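Local coordinates for protein acyl-homoserine-lactone synthase (Mesorhizobium sp. ORS 3359, PDB 6WNS) that synthesises an acyl-homoserine lactone quorum-sensing signal, probably by transferring an acyl group from coenzyme A to S-adenosylmethionine before lactone closure, at residues A[69-83]-A[94-108]. Residues are numbered along the deposited sequence; the frame is centred on the assembly and turned at random.
Sequences GGSRLVPTLEPHLMS and PPRAAEIFEWTRFFV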
ATOM      1  N   GLY A  69       3.218   7.792   7.310  1.00 58.48           N
ATOM      2  CA  GLY A  69       2.420   6.672   6.782  1.00 56.30           C
ATOM      3  C   GLY A  69       2.954   6.184   5.463  1.00 58.81           C
ATOM      4  O   GLY A  69       3.948   6.762   4.953  1.00 58.21           O
ATOM      5  N   GLY A  70       2.349   5.147   4.898  1.00 59.92           N
ATOM      6  CA  GLY A  70       2.857   4.729   3.584  1.00 58.38           C
ATOM      7  C   GLY A  70       2.218   3.499   3.038  1.00 54.33           C
ATOM      8  O   GLY A  70       1.168   3.094   3.549  1.00 51.37           O
ATOM      9  N   SER A  71       2.829   2.988   1.959  1.00 50.54           N
ATOM     10  CA  SER A  71       2.365   1.776   1.263  1.00 51.01           C
ATOM     11  C   SER A  71       3.458   1.292   0.336  1.00 46.00           C
ATOM     12  O   SER A  71       4.426   2.023   0.132  1.00 45.27           O
ATOM     13  CB  SER A  71       1.034   2.034   0.581  1.00 61.51           C
ATOM     14  OG  SER A  71       0.877   3.396   0.354  1.00 82.15           O
ATOM     15  N   ARG A  72       3.267   0.103  -0.187  1.00 44.49           N
ATOM     16  CA  ARG A  72       4.215  -0.576  -1.083  1.00 42.25           C
ATOM     17  C   ARG A  72       3.437  -1.097  -2.277  1.00 43.74           C
ATOM     18  O   ARG A  72       2.260  -1.465  -2.124  1.00 46.03           O
ATOM     19  CB  ARG A  72       4.901  -1.742  -0.401  1.00 40.38           C
ATOM     20  CG  ARG A  72       5.921  -2.480  -1.232  1.00 38.32           C
ATOM     21  CD  ARG A  72       6.550  -3.570  -0.370  1.00 37.79           C
ATOM     22  NE  ARG A  72       5.655  -4.637   0.104  1.00 37.90           N
ATOM     23  CZ  ARG A  72       6.092  -5.750   0.636  1.00 36.48           C
ATOM     24  NH1 ARG A  72       7.408  -5.894   0.806  1.00 37.88           N
ATOM     25  NH2 ARG A  72       5.253  -6.730   0.990  1.00 38.03           N
ATOM     26  N   LEU A  73       4.043  -0.928  -3.427  1.00 47.09           N
ATOM     27  CA  LEU A  73       3.524  -1.489  -4.695  1.00 48.28           C
ATOM     28  C   LEU A  73       4.584  -2.421  -5.260  1.00 47.11           C
ATOM     29  O   LEU A  73       5.807  -2.012  -5.380  1.00 46.84           O
ATOM     30  CB  LEU A  73       3.250  -0.342  -5.651  1.00 52.69           C
ATOM     31  CG  LEU A  73       2.009   0.484  -5.356  1.00 54.83           C
ATOM     32  CD1 LEU A  73       1.959   1.699  -6.260  1.00 57.96           C
ATOM     33  CD2 LEU A  73       0.743  -0.346  -5.493  1.00 56.69           C
ATOM     34  N   VAL A  74       4.102  -3.549  -5.762  1.00 46.74           N
ATOM     35  CA  VAL A  74       4.914  -4.561  -6.479  1.00 45.15           C
ATOM     36  C   VAL A  74       4.282  -4.891  -7.829  1.00 50.41           C
ATOM     37  O   VAL A  74       3.077  -5.124  -7.902  1.00 50.50           O
ATOM     38  CB  VAL A  74       4.996  -5.788  -5.568  1.00 46.15           C
ATOM     39  CG1 VAL A  74       5.752  -6.933  -6.198  1.00 43.49           C
ATOM     40  CG2 VAL A  74       5.648  -5.420  -4.246  1.00 46.12           C
ATOM     41  N   PRO A  75       5.062  -4.982  -8.923  1.00 50.46           N
ATOM     42  CA  PRO A  75       4.492  -5.333 -10.230  1.00 55.52           C
ATOM     43  C   PRO A  75       3.803  -6.708 -10.154  1.00 53.19           C
ATOM     44  O   PRO A  75       4.352  -7.677  -9.606  1.00 53.03           O
ATOM     45  CB  PRO A  75       5.701  -5.323 -11.186  1.00 57.51           C
ATOM     46  CG  PRO A  75       6.918  -5.034 -10.401  1.00 54.60           C
ATOM     47  CD  PRO A  75       6.526  -4.897  -8.941  1.00 51.00           C
ATOM     48  N   THR A  76       2.570  -6.817 -10.603  1.00 55.52           N
ATOM     49  CA  THR A  76       1.875  -8.132 -10.543  1.00 55.25           C
ATOM     50  C   THR A  76       2.543  -9.156 -11.472  1.00 58.66           C
ATOM     51  O   THR A  76       2.289 -10.347 -11.256  1.00 60.22           O
ATOM     52  CB  THR A  76       0.389  -8.071 -10.876  1.00 59.79           C
ATOM     53  OG1 THR A  76       0.200  -7.432 -12.152  1.00 61.20           O
ATOM     54  CG2 THR A  76      -0.392  -7.434  -9.754  1.00 57.00           C
ATOM     55  N   LEU A  77       3.373  -8.740 -12.435  1.00 58.25           N
ATOM     56  CA  LEU A  77       4.117  -9.699 -13.285  1.00 60.48           C
ATOM     57  C   LEU A  77       5.238 -10.335 -12.465  1.00 57.54           C
ATOM     58  O   LEU A  77       5.804 -11.283 -12.910  1.00 57.31           O
ATOM     59  CB  LEU A  77       4.669  -9.013 -14.544  1.00 65.28           C
ATOM     60  CG  LEU A  77       3.650  -8.573 -15.604  1.00 67.70           C
ATOM     61  CD1 LEU A  77       4.355  -7.904 -16.777  1.00 73.89           C
ATOM     62  CD2 LEU A  77       2.758  -9.723 -16.089  1.00 70.72           C
ATOM     63  N   GLU A  78       5.621  -9.767 -11.325  1.00 54.28           N
ATOM     64  CA  GLU A  78       6.608 -10.373 -10.408  1.00 51.63           C
ATOM     65  C   GLU A  78       5.822 -11.153  -9.375  1.00 50.76           C
ATOM     66  O   GLU A  78       4.678 -10.781  -9.132  1.00 50.59           O
ATOM     67  CB  GLU A  78       7.365  -9.271  -9.641  1.00 50.72           C
ATOM     68  CG  GLU A  78       8.297  -8.466 -10.505  1.00 50.78           C
ATOM     69  CD  GLU A  78       9.416  -9.288 -11.111  1.00 55.60           C
ATOM     70  OE1 GLU A  78       9.970 -10.213 -10.421  1.00 49.41           O
ATOM     71  OE2 GLU A  78       9.716  -9.020 -12.283  1.00 62.94           O
ATOM     72  N   PRO A  79       6.464 -12.110  -8.667  1.00 52.06           N
ATOM     73  CA  PRO A  79       5.871 -12.734  -7.490  1.00 51.21           C
ATOM     74  C   PRO A  79       5.435 -11.672  -6.484  1.00 49.56           C
ATOM     75  O   PRO A  79       6.153 -10.711  -6.249  1.00 49.02           O
ATOM     76  CB  PRO A  79       6.970 -13.660  -6.937  1.00 53.03           C
ATOM     77  CG  PRO A  79       8.251 -13.342  -7.680  1.00 53.53           C
ATOM     78  CD  PRO A  79       7.825 -12.605  -8.918  1.00 53.56           C
ATOM     79  N   HIS A  80       4.226 -11.837  -5.958  1.00 48.45           N
ATOM     80  CA  HIS A  80       3.632 -10.876  -5.020  1.00 48.85           C
ATOM     81  C   HIS A  80       2.765 -11.637  -4.006  1.00 47.09           C
ATOM     82  O   HIS A  80       2.748 -12.889  -4.066  1.00 50.82           O
ATOM     83  CB  HIS A  80       2.946  -9.765  -5.789  1.00 48.96           C
ATOM     84  CG  HIS A  80       1.819 -10.235  -6.645  1.00 50.97           C
ATOM     85  ND1 HIS A  80       2.055 -10.817  -7.890  1.00 51.82           N
ATOM     86  CD2 HIS A  80       0.481 -10.151  -6.523  1.00 55.14           C
ATOM     87  CE1 HIS A  80       0.888 -11.076  -8.473  1.00 55.70           C
ATOM     88  NE2 HIS A  80      -0.065 -10.695  -7.656  1.00 55.13           N
ATOM     89  N   LEU A  81       2.269 -10.951  -2.982  1.00 45.42           N
ATOM     90  CA  LEU A  81       1.615 -11.643  -1.843  1.00 45.66           C
ATOM     91  C   LEU A  81       0.438 -12.493  -2.367  1.00 46.10           C
ATOM     92  O   LEU A  81       0.321 -13.678  -2.008  1.00 47.46           O
ATOM     93  CB  LEU A  81       1.089 -10.640  -0.822  1.00 47.00           C
ATOM     94  CG  LEU A  81       0.474 -11.292   0.415  1.00 44.04           C
ATOM     95  CD1 LEU A  81       1.545 -11.962   1.246  1.00 46.22           C
ATOM     96  CD2 LEU A  81      -0.229 -10.272   1.261  1.00 46.40           C
ATOM     97  N   MET A  82      -0.344 -11.913  -3.237  1.00 47.46           N
ATOM     98  CA  MET A  82      -1.572 -12.597  -3.728  1.00 51.76           C
ATOM     99  C   MET A  82      -1.157 -13.764  -4.590  1.00 55.91           C
ATOM    100  O   MET A  82      -1.884 -14.781  -4.547  1.00 61.55           O
ATOM    101  CB  MET A  82      -2.524 -11.673  -4.492  1.00 55.86           C
ATOM    102  CG  MET A  82      -3.965 -12.212  -4.532  1.00 60.64           C
ATOM    103  SD  MET A  82      -5.068 -11.338  -5.643  1.00 61.77           S
ATOM    104  CE  MET A  82      -5.036  -9.688  -4.940  1.00 61.38           C
ATOM    105  N   SER A  83      -0.037 -13.658  -5.313  1.00 52.13           N
ATOM    106  CA  SER A  83       0.390 -14.750  -6.198  1.00 55.53           C
ATOM    107  C   SER A  83       1.057 -15.847  -5.384  1.00 54.87           C
ATOM    108  O   SER A  83       0.796 -16.976  -5.691  1.00 52.48           O
ATOM    109  CB  SER A  83       1.252 -14.278  -7.336  1.00 56.37           C
ATOM    110  OG  SER A  83       2.602 -14.151  -6.974  1.00 52.81           O
ATOM    111  N   PRO A  94      -4.656 -14.806  -9.663  1.00 69.50           N
ATOM    112  CA  PRO A  94      -4.605 -13.372  -9.421  1.00 70.09           C
ATOM    113  C   PRO A  94      -4.352 -12.617 -10.715  1.00 69.28           C
ATOM    114  O   PRO A  94      -3.784 -13.174 -11.666  1.00 72.69           O
ATOM    115  CB  PRO A  94      -3.416 -13.142  -8.454  1.00 65.73           C
ATOM    116  CG  PRO A  94      -2.850 -14.510  -8.130  1.00 65.23           C
ATOM    117  CD  PRO A  94      -3.548 -15.521  -9.014  1.00 71.20           C
ATOM    118  N   PRO A  95      -4.856 -11.371 -10.808  1.00 69.48           N
ATOM    119  CA  PRO A  95      -4.633 -10.540 -11.975  1.00 70.87           C
ATOM    120  C   PRO A  95      -3.154 -10.122 -12.078  1.00 70.74           C
ATOM    121  O   PRO A  95      -2.566  -9.690 -11.097  1.00 63.39           O
ATOM    122  CB  PRO A  95      -5.606  -9.375 -11.775  1.00 72.33           C
ATOM    123  CG  PRO A  95      -5.793  -9.295 -10.281  1.00 69.75           C
ATOM    124  CD  PRO A  95      -5.741 -10.735  -9.822  1.00 70.13           C
ATOM    125  N   ARG A  96      -2.574 -10.344 -13.257  1.00 70.43           N
ATOM    126  CA  ARG A  96      -1.140 -10.160 -13.578  1.00 72.69           C
ATOM    127  C   ARG A  96      -1.011  -9.450 -14.937  1.00 76.53           C
ATOM    128  O   ARG A  96      -1.397 -10.012 -15.968  1.00 77.75           O
ATOM    129  CB  ARG A  96      -0.433 -11.522 -13.513  1.00 75.06           C
ATOM    130  CG  ARG A  96      -0.686 -12.279 -12.214  1.00 75.67           C
ATOM    131  CD  ARG A  96       0.222 -13.469 -11.996  1.00 72.43           C
ATOM    132  NE  ARG A  96       1.525 -13.057 -11.507  1.00 68.36           N
ATOM    133  CZ  ARG A  96       2.438 -13.865 -10.968  1.00 67.67           C
ATOM    134  NH1 ARG A  96       2.192 -15.154 -10.832  1.00 64.32           N
ATOM    135  NH2 ARG A  96       3.595 -13.379 -10.545  1.00 65.04           N
ATOM    136  N   ALA A  97      -0.506  -8.225 -14.963  1.00 75.48           N
ATOM    137  CA  ALA A  97      -0.415  -7.424 -16.205  1.00 75.08           C
ATOM    138  C   ALA A  97       0.668  -6.414 -15.935  1.00 73.16           C
ATOM    139  O   ALA A  97       0.906  -6.183 -14.766  1.00 67.49           O
ATOM    140  CB  ALA A  97      -1.731  -6.735 -16.475  1.00 78.41           C
ATOM    141  N   ALA A  98       1.286  -5.857 -16.955  1.00 71.55           N
ATOM    142  CA  ALA A  98       2.262  -4.758 -16.802  1.00 73.09           C
ATOM    143  C   ALA A  98       1.578  -3.551 -16.103  1.00 71.07           C
ATOM    144  O   ALA A  98       2.302  -2.815 -15.378  1.00 71.92           O
ATOM    145  CB  ALA A  98       2.827  -4.374 -18.163  1.00 75.70           C
ATOM    146  N   GLU A  99       0.237  -3.426 -16.333  1.00 71.80           N
ATOM    147  CA  GLU A  99      -0.594  -2.206 -16.071  1.00 76.39           C
ATOM    148  C   GLU A  99      -1.060  -2.244 -14.600  1.00 72.31           C
ATOM    149  O   GLU A  99      -1.702  -1.266 -14.121  1.00 73.06           O
ATOM    150  CB  GLU A  99      -1.817  -2.106 -17.013  1.00 82.88           C
ATOM    151  CG  GLU A  99      -1.763  -3.007 -18.255  1.00 87.42           C
ATOM    152  CD  GLU A  99      -1.686  -2.305 -19.605  1.00104.03           C
ATOM    153  OE1 GLU A  99      -2.748  -1.854 -20.148  1.00114.65           O
ATOM    154  OE2 GLU A  99      -0.569  -2.260 -20.175  1.00113.86           O
ATOM    155  N   ILE A 100      -0.753  -3.361 -13.919  1.00 70.61           N
ATOM    156  CA  ILE A 100      -1.394  -3.756 -12.626  1.00 66.35           C
ATOM    157  C   ILE A 100      -0.307  -3.978 -11.580  1.00 62.10           C
ATOM    158  O   ILE A 100       0.517  -4.864 -11.821  1.00 60.40           O
ATOM    159  CB  ILE A 100      -2.256  -5.017 -12.826  1.00 66.75           C
ATOM    160  CG1 ILE A 100      -3.362  -4.788 -13.871  1.00 73.92           C
ATOM    161  CG2 ILE A 100      -2.838  -5.501 -11.512  1.00 64.78           C
ATOM    162  CD1 ILE A 100      -4.398  -5.899 -13.943  1.00 74.93           C
ATOM    163  N   PHE A 101      -0.414  -3.324 -10.397  1.00 59.67           N
ATOM    164  CA  PHE A 101       0.583  -3.481  -9.303  1.00 55.34           C
ATOM    165  C   PHE A 101      -0.175  -3.922  -8.068  1.00 57.96           C
ATOM    166  O   PHE A 101      -1.379  -3.641  -7.955  1.00 60.75           O
ATOM    167  CB  PHE A 101       1.382  -2.203  -9.037  1.00 56.65           C
ATOM    168  CG  PHE A 101       2.575  -1.997  -9.953  1.00 59.51           C
ATOM    169  CD1 PHE A 101       3.853  -1.780  -9.438  1.00 61.60           C
ATOM    170  CD2 PHE A 101       2.436  -2.113 -11.328  1.00 61.35           C
ATOM    171  CE1 PHE A 101       4.928  -1.573 -10.290  1.00 57.29           C
ATOM    172  CE2 PHE A 101       3.506  -1.887 -12.183  1.00 61.31           C
ATOM    173  CZ  PHE A 101       4.744  -1.615 -11.657  1.00 61.37           C
ATOM    174  N   GLU A 102       0.488  -4.666  -7.206  1.00 54.52           N
ATOM    175  CA  GLU A 102      -0.165  -5.136  -5.959  1.00 52.73           C
ATOM    176  C   GLU A 102       0.215  -4.145  -4.868  1.00 50.54           C
ATOM    177  O   GLU A 102       1.406  -3.879  -4.734  1.00 48.57           O
ATOM    178  CB  GLU A 102       0.226  -6.561  -5.623  1.00 51.53           C
ATOM    179  CG  GLU A 102      -0.363  -6.951  -4.289  1.00 49.96           C
ATOM    180  CD  GLU A 102       0.217  -8.170  -3.634  1.00 46.09           C
ATOM    181  OE1 GLU A 102       1.445  -8.196  -3.457  1.00 44.77           O
ATOM    182  OE2 GLU A 102      -0.601  -9.118  -3.303  1.00 50.42           O
ATOM    183  N   TRP A 103      -0.790  -3.700  -4.116  1.00 51.03           N
ATOM    184  CA  TRP A 103      -0.717  -2.901  -2.869  1.00 51.58           C
ATOM    185  C   TRP A 103      -0.523  -3.824  -1.664  1.00 49.31           C
ATOM    186  O   TRP A 103      -1.366  -4.747  -1.468  1.00 50.86           O
ATOM    187  CB  TRP A 103      -2.000  -2.099  -2.736  1.00 52.45           C
ATOM    188  CG  TRP A 103      -2.107  -1.139  -1.600  1.00 52.89           C
ATOM    189  CD1 TRP A 103      -1.119  -0.571  -0.852  1.00 51.88           C
ATOM    190  CD2 TRP A 103      -3.337  -0.534  -1.165  1.00 54.71           C
ATOM    191  NE1 TRP A 103      -1.666   0.335   0.030  1.00 51.43           N
ATOM    192  CE2 TRP A 103      -3.011   0.397  -0.159  1.00 51.81           C
ATOM    193  CE3 TRP A 103      -4.675  -0.626  -1.594  1.00 57.53           C
ATOM    194  CZ2 TRP A 103      -3.979   1.146   0.493  1.00 56.20           C
ATOM    195  CZ3 TRP A 103      -5.638   0.105  -0.948  1.00 58.37           C
ATOM    196  CH2 TRP A 103      -5.293   0.990   0.079  1.00 59.61           C
ATOM    197  N   THR A 104       0.544  -3.569  -0.889  1.00 47.99           N
ATOM    198  CA  THR A 104       0.741  -4.212   0.424  1.00 48.47           C
ATOM    199  C   THR A 104       1.173  -3.119   1.415  1.00 48.23           C
ATOM    200  O   THR A 104       1.609  -2.020   0.988  1.00 43.28           O
ATOM    201  CB  THR A 104       1.740  -5.375   0.285  1.00 44.71           C
ATOM    202  OG1 THR A 104       2.904  -4.926  -0.422  1.00 41.54           O
ATOM    203  CG2 THR A 104       1.165  -6.569  -0.451  1.00 45.56           C
ATOM    204  N   ARG A 105       1.181  -3.463   2.694  1.00 47.19           N
ATOM    205  CA  ARG A 105       1.866  -2.661   3.739  1.00 44.26           C
ATOM    206  C   ARG A 105       1.317  -1.234   3.785  1.00 47.12           C
ATOM    207  O   ARG A 105       2.092  -0.313   3.804  1.00 46.95           O
ATOM    208  CB  ARG A 105       3.363  -2.803   3.513  1.00 39.79           C
ATOM    209  CG  ARG A 105       3.784  -4.265   3.532  1.00 41.14           C
ATOM    210  CD  ARG A 105       3.228  -5.204   4.609  1.00 43.14           C
ATOM    211  NE  ARG A 105       4.013  -6.448   4.636  1.00 41.32           N
ATOM    212  CZ  ARG A 105       5.084  -6.608   5.405  1.00 42.29           C
ATOM    213  NH1 ARG A 105       5.275  -5.794   6.431  1.00 43.81           N
ATOM    214  NH2 ARG A 105       5.784  -7.722   5.337  1.00 38.77           N
ATOM    215  N   PHE A 106      -0.003  -1.082   3.810  1.00 45.09           N
ATOM    216  CA  PHE A 106      -0.619   0.222   4.097  1.00 47.98           C
ATOM    217  C   PHE A 106      -0.495   0.472   5.586  1.00 49.19           C
ATOM    218  O   PHE A 106      -0.855  -0.426   6.356  1.00 51.19           O
ATOM    219  CB  PHE A 106      -2.091   0.244   3.723  1.00 51.77           C
ATOM    220  CG  PHE A 106      -2.807   1.474   4.203  1.00 55.14           C
ATOM    221  CD1 PHE A 106      -2.699   2.672   3.509  1.00 60.25           C
ATOM    222  CD2 PHE A 106      -3.574   1.428   5.358  1.00 60.59           C
ATOM    223  CE1 PHE A 106      -3.419   3.787   3.932  1.00 61.55           C
ATOM    224  CE2 PHE A 106      -4.262   2.550   5.795  1.00 64.53           C
ATOM    225  CZ  PHE A 106      -4.194   3.718   5.067  1.00 68.05           C
ATOM    226  N   PHE A 107       0.101   1.569   5.985  1.00 49.95           N
ATOM    227  CA  PHE A 107       0.076   1.947   7.416  1.00 51.44           C
ATOM    228  C   PHE A 107       0.001   3.465   7.558  1.00 53.34           C
ATOM    229  O   PHE A 107       0.516   4.230   6.706  1.00 51.26           O
ATOM    230  CB  PHE A 107       1.327   1.417   8.116  1.00 50.93           C
ATOM    231  CG  PHE A 107       2.575   2.082   7.615  1.00 50.85           C
ATOM    232  CD1 PHE A 107       3.120   1.749   6.386  1.00 54.48           C
ATOM    233  CD2 PHE A 107       3.154   3.110   8.335  1.00 54.42           C
ATOM    234  CE1 PHE A 107       4.250   2.394   5.917  1.00 53.12           C
ATOM    235  CE2 PHE A 107       4.321   3.709   7.890  1.00 52.76           C
ATOM    236  CZ  PHE A 107       4.869   3.350   6.692  1.00 51.97           C
ATOM    237  N   VAL A 108      -0.550   3.843   8.691  1.00 54.39           N
ATOM    238  CA  VAL A 108      -0.547   5.209   9.223  1.00 58.00           C
ATOM    239  C   VAL A 108      -0.012   5.143  10.647  1.00 62.65           C
ATOM    240  O   VAL A 108      -0.516   4.318  11.531  1.00 60.57           O
ATOM    241  CB  VAL A 108      -1.980   5.786   9.189  1.00 61.76           C
ATOM    242  CG1 VAL A 108      -2.006   7.235   9.626  1.00 66.81           C
ATOM    243  CG2 VAL A 108      -2.612   5.603   7.813  1.00 60.75           C
TER
HETATM  244  O   HOH W   1       3.422  -5.876 -13.361  1.00 53.72           O
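Strands 69-75 and 100-108 pair antiparallel, their axes 4.3 Å apart at closest approach, with hydrogen-bonded pairs Gly70-Phe107, Arg72-Thr104 and Val74-Glu102; the one-residue register shift between Gly70 and Arg72 is a beta bulge, where Arg105 has positive phi (58°). On the face bearing Arg72, Thr104 and Glu102, the carboxylate of Glu102 receives two backbone N-H groups at the start of helix 81-84: Leu81 N to OE1 (2.9 Å) and Met82 N to OE2 (2.8 Å), both on the syn side. The Glu102 side chain runs out extended, its CG anti to the backbone N (chi1 175°), which brings the carboxylate to the helix start, its plane perpendicular to the His80 ring. Arg72 NE meets Thr104 OG1 at 2.8 Å within the guanidinium plane, while NH1 forms salt bridges with Asp48 and Asp51. Just past strand 69-75, Thr76 OG1 donates to Ile100 O (2.6 Å), from above the carbonyl plane, and accepts from Ala97 N (3.0 Å); Arg96 NE reaches Thr76 O at 2.8 Å (165° at the hydrogen). Pro75 CA sits over the centre of the Phe101 ring, 3.6 Å from its centroid, a CH-pi contact. The Phe107 ring folds back over the glycine backbone, Gly70 N above its centre, while the Gly70 N-H bonds to Phe107 O. The Thr76 and Arg96 bonds thus tie the turn after strand 69-75 to residues 96-100, and separate N-H groups on both Glu102 oxygens fix the carboxylate's rotation, linking this central strand of the acetyltransferase-like sheet to helix 81-84.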